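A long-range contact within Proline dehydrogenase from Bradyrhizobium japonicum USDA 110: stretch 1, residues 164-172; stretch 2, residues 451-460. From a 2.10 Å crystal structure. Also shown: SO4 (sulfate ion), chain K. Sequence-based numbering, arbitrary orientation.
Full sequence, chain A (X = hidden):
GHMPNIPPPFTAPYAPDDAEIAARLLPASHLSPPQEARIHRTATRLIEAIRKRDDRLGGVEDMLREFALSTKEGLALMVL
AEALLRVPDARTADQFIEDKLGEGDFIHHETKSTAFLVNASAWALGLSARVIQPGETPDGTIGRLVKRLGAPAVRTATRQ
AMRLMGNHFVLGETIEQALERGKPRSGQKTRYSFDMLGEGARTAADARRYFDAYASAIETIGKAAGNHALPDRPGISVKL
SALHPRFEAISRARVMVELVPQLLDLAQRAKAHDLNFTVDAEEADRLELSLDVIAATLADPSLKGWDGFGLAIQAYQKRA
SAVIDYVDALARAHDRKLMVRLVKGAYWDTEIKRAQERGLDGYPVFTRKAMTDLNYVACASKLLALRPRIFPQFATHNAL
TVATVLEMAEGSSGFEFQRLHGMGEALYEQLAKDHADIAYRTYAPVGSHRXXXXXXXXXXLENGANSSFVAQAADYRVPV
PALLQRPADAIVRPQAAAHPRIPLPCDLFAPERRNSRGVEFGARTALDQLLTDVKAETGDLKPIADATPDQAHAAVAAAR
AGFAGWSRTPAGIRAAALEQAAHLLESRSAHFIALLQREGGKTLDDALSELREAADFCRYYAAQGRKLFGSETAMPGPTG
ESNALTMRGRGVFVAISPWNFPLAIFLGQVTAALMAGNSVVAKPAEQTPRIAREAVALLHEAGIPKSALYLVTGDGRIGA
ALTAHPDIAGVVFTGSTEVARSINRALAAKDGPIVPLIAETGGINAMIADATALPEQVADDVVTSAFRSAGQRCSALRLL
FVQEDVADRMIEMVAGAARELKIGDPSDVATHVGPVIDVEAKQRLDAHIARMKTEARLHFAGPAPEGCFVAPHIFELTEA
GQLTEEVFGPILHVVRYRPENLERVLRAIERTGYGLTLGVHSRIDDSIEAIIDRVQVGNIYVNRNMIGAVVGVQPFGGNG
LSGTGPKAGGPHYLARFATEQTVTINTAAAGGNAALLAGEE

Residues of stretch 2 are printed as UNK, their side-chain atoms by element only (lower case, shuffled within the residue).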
# COMPACT_ATOMS: atom_id res chain seq x y z
N LEU A 164 -46.57 21.99 7.62
CA LEU A 164 -45.73 21.86 8.80
C LEU A 164 -45.71 23.17 9.60
O LEU A 164 -45.87 23.17 10.82
CB LEU A 164 -44.31 21.41 8.43
CG LEU A 164 -44.18 19.98 7.91
CD1 LEU A 164 -42.80 19.73 7.31
CD2 LEU A 164 -44.50 18.94 8.99
N MET A 165 -45.53 24.29 8.90
CA MET A 165 -45.47 25.59 9.55
C MET A 165 -46.81 25.93 10.19
O MET A 165 -46.86 26.52 11.26
CB MET A 165 -45.08 26.69 8.54
CG MET A 165 -43.65 26.58 8.02
SD MET A 165 -42.48 26.48 9.37
CE MET A 165 -42.75 28.05 10.17
N GLY A 166 -47.89 25.56 9.51
CA GLY A 166 -49.22 25.90 9.99
C GLY A 166 -49.65 25.02 11.15
O GLY A 166 -50.40 25.45 12.02
N ASN A 167 -49.17 23.78 11.17
CA ASN A 167 -49.61 22.83 12.19
C ASN A 167 -48.72 22.78 13.43
O ASN A 167 -49.20 22.51 14.52
CB ASN A 167 -49.74 21.42 11.60
CG ASN A 167 -50.89 21.30 10.63
OD1 ASN A 167 -51.86 22.06 10.70
ND2 ASN A 167 -50.79 20.36 9.69
N HIS A 168 -47.43 23.06 13.26
CA HIS A 168 -46.47 22.81 14.33
C HIS A 168 -45.84 24.06 14.92
O HIS A 168 -45.05 23.98 15.86
CB HIS A 168 -45.40 21.83 13.85
CG HIS A 168 -45.96 20.51 13.43
ND1 HIS A 168 -45.45 19.78 12.38
CD2 HIS A 168 -47.02 19.81 13.90
CE1 HIS A 168 -46.16 18.67 12.24
NE2 HIS A 168 -47.12 18.67 13.14
N PHE A 169 -46.19 25.22 14.38
CA PHE A 169 -45.71 26.47 14.93
C PHE A 169 -46.90 27.37 15.21
O PHE A 169 -47.89 27.33 14.50
CB PHE A 169 -44.75 27.15 13.96
CG PHE A 169 -43.48 26.38 13.74
CD1 PHE A 169 -42.30 26.76 14.36
CD2 PHE A 169 -43.46 25.26 12.92
CE1 PHE A 169 -41.13 26.05 14.18
CE2 PHE A 169 -42.29 24.55 12.72
CZ PHE A 169 -41.13 24.95 13.36
N VAL A 170 -46.80 28.17 16.28
CA VAL A 170 -47.80 29.18 16.59
C VAL A 170 -47.15 30.56 16.40
O VAL A 170 -46.44 31.05 17.28
CB VAL A 170 -48.31 29.04 18.03
CG1 VAL A 170 -49.27 30.17 18.37
CG2 VAL A 170 -48.99 27.67 18.23
N LEU A 171 -47.39 31.16 15.24
CA LEU A 171 -46.62 32.33 14.80
C LEU A 171 -47.49 33.54 14.48
O LEU A 171 -48.65 33.39 14.12
CB LEU A 171 -45.82 31.95 13.54
CG LEU A 171 -44.42 31.36 13.70
CD1 LEU A 171 -44.22 30.71 15.06
CD2 LEU A 171 -44.13 30.38 12.58
N GLY A 172 -46.91 34.73 14.59
CA GLY A 172 -47.58 35.96 14.21
C GLY A 172 -46.56 37.07 14.01
O GLY A 172 -45.40 36.92 14.37
N UNK A 451 -38.40 36.27 15.26
CA UNK A 451 -37.64 35.32 16.07
C UNK A 451 -37.64 33.91 15.49
O UNK A 451 -37.08 32.98 16.08
o UNK A 451 -36.97 37.24 18.11
c UNK A 451 -38.16 35.30 17.49
o UNK A 451 -39.09 37.15 18.68
c UNK A 451 -38.07 36.66 18.15
N UNK A 452 -38.27 33.74 14.33
CA UNK A 452 -38.39 32.42 13.73
C UNK A 452 -37.06 31.86 13.19
O UNK A 452 -36.69 30.73 13.49
c UNK A 452 -39.87 29.96 12.81
c UNK A 452 -39.52 31.11 11.85
c UNK A 452 -39.43 32.43 12.62
c UNK A 452 -40.53 31.22 10.73
N UNK A 453 -36.36 32.65 12.38
CA UNK A 453 -35.14 32.17 11.70
C UNK A 453 -34.12 31.56 12.66
O UNK A 453 -33.65 30.44 12.44
c UNK A 453 -33.71 34.57 8.91
c UNK A 453 -34.46 33.31 10.93
c UNK A 453 -34.74 32.29 8.65
c UNK A 453 -34.75 33.57 9.45
N UNK A 454 -33.77 32.30 13.71
CA UNK A 454 -32.82 31.82 14.71
C UNK A 454 -33.25 30.47 15.28
O UNK A 454 -32.42 29.59 15.51
c UNK A 454 -32.66 32.85 15.82
N UNK A 455 -34.55 30.31 15.51
CA UNK A 455 -35.09 29.08 16.06
C UNK A 455 -35.12 27.94 15.03
O UNK A 455 -34.80 26.80 15.36
o UNK A 455 -39.10 24.76 18.75
c UNK A 455 -37.72 26.69 19.05
c UNK A 455 -37.09 27.81 18.52
c UNK A 455 -38.47 25.87 18.23
c UNK A 455 -37.19 28.11 17.17
c UNK A 455 -36.50 29.34 16.59
c UNK A 455 -38.59 26.16 16.88
c UNK A 455 -37.95 27.27 16.36
N UNK A 456 -35.52 28.25 13.80
CA UNK A 456 -35.61 27.23 12.75
C UNK A 456 -34.28 26.53 12.51
O UNK A 456 -34.23 25.31 12.35
c UNK A 456 -37.62 27.80 11.23
c UNK A 456 -36.11 27.84 11.44
c UNK A 456 -37.96 28.35 9.85
c UNK A 456 -38.15 26.38 11.39
N UNK A 457 -33.21 27.32 12.48
CA UNK A 457 -31.86 26.82 12.27
C UNK A 457 -31.52 25.71 13.25
O UNK A 457 -31.18 24.59 12.86
c UNK A 457 -30.82 27.95 12.44
c UNK A 457 -29.41 27.37 12.46
c UNK A 457 -30.97 28.98 11.35
N UNK A 458 -31.61 26.03 14.54
CA UNK A 458 -31.31 25.06 15.58
C UNK A 458 -32.16 23.81 15.39
O UNK A 458 -31.65 22.69 15.44
n UNK A 458 -31.18 27.12 19.31
n UNK A 458 -33.18 28.01 20.04
c UNK A 458 -30.23 26.03 19.09
n UNK A 458 -32.76 25.77 20.29
c UNK A 458 -32.37 26.96 19.88
c UNK A 458 -31.51 25.68 16.96
c UNK A 458 -30.72 25.02 18.06
N UNK A 459 -33.45 24.01 15.13
CA UNK A 459 -34.39 22.91 14.94
C UNK A 459 -33.99 21.98 13.79
O UNK A 459 -34.11 20.76 13.90
c UNK A 459 -39.86 21.55 15.50
n UNK A 459 -39.97 22.73 16.10
c UNK A 459 -35.80 23.46 14.70
c UNK A 459 -36.83 22.41 14.32
c UNK A 459 -37.40 21.70 15.54
n UNK A 459 -40.95 20.88 15.17
n UNK A 459 -38.66 21.04 15.23
N UNK A 460 -33.54 22.57 12.69
CA UNK A 460 -33.23 21.81 11.48
C UNK A 460 -31.93 21.02 11.59
O UNK A 460 -31.79 19.98 10.95
c UNK A 460 -33.17 22.74 10.26
c UNK A 460 -35.50 22.31 9.49
c UNK A 460 -34.48 23.38 9.82
c UNK A 460 -34.25 24.28 8.62
S SO4 K . -34.48 24.23 22.55
O1 SO4 K . -35.22 23.03 22.93
O2 SO4 K . -33.38 23.84 21.68
O3 SO4 K . -35.37 25.14 21.83
O4 SO4 K . -33.97 24.89 23.75
O HOH W 1 -42.81 22.30 16.55

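Position 451 carries two carbons, the second bearing two oxygens: a carboxylate one methylene from the backbone, hence Asp 451. It stays out of reach of stretch 1, and both oxygens are hydrogen-bonded elsewhere in the structure.

Position 452 has four carbons, forked at the second. Both branch tips lie near Met 165 CE and the end of Leu 171, and one of them also nears the ring of Phe 169. The fork after a single methylene identifies Leu 452. Its CD2 is 3.9 Å from Met 165 CE and 4.1 Å from Leu 171 CD2, while its CD1 is 4.3 Å from Phe 169 CD1.

Position 453 repeats the pattern, four carbons forked at the second, but touches nothing on stretch 1: Leu 453. Position 454 has a single carbon, again without contact: Ala 454.

At position 455 one carbon leads to a six-carbon ring bearing an oxygen, and the ring meets Phe 169. This is Tyr 455, with CE2 3.7 Å from Phe 169 CE1; the rings approach obliquely, and the hydroxyl is hydrogen-bonded elsewhere.

Position 456 shows four carbons forked at the second, one tip reaching the Phe 169 ring: Leu 456. Its CA-to-CB bond points sideways, yet the side chain extends far enough to bring CD2 within 3.8 Å of Phe 169 CZ.

Position 457 has one carbon carrying two more, a fork at the first atom, and faces elsewhere: Val 457. Position 458 has three carbons, a nitrogen, then a carbon with two nitrogens, far from stretch 1: Arg 458. Its NH1 donates a hydrogen bond to SO4 O3 at 3.1 Å; the sulfate probably comes from the crystallisation liquor.

Position 459 has the same guanidinium chain, but its end reaches Phe 169: Arg 459. Its NH1 lies 3.7 Å from Phe 169 CZ, and its NH2 donates to water 1 at 2.7 Å. That water donates in turn to His 168 O at 2.9 Å.

Position 460, four carbons forked at the second, makes no contact: Leu 460.

The contact is built around one aromatic plug. Phe 169 gives up the most surface, 78 Å², and meets 452, 455, 456 and 459, spacings of three and four that place side chains along one helix flank. Met 165 and Leu 171 extend the apolar packing around Leu 452. No direct hydrogen bond crosses between the stretches; packing is joined by one water bridge, which lets a buried arginine reach a backbone carbonyl.

Stretch 2 (451-460) DLLAYLVRRL
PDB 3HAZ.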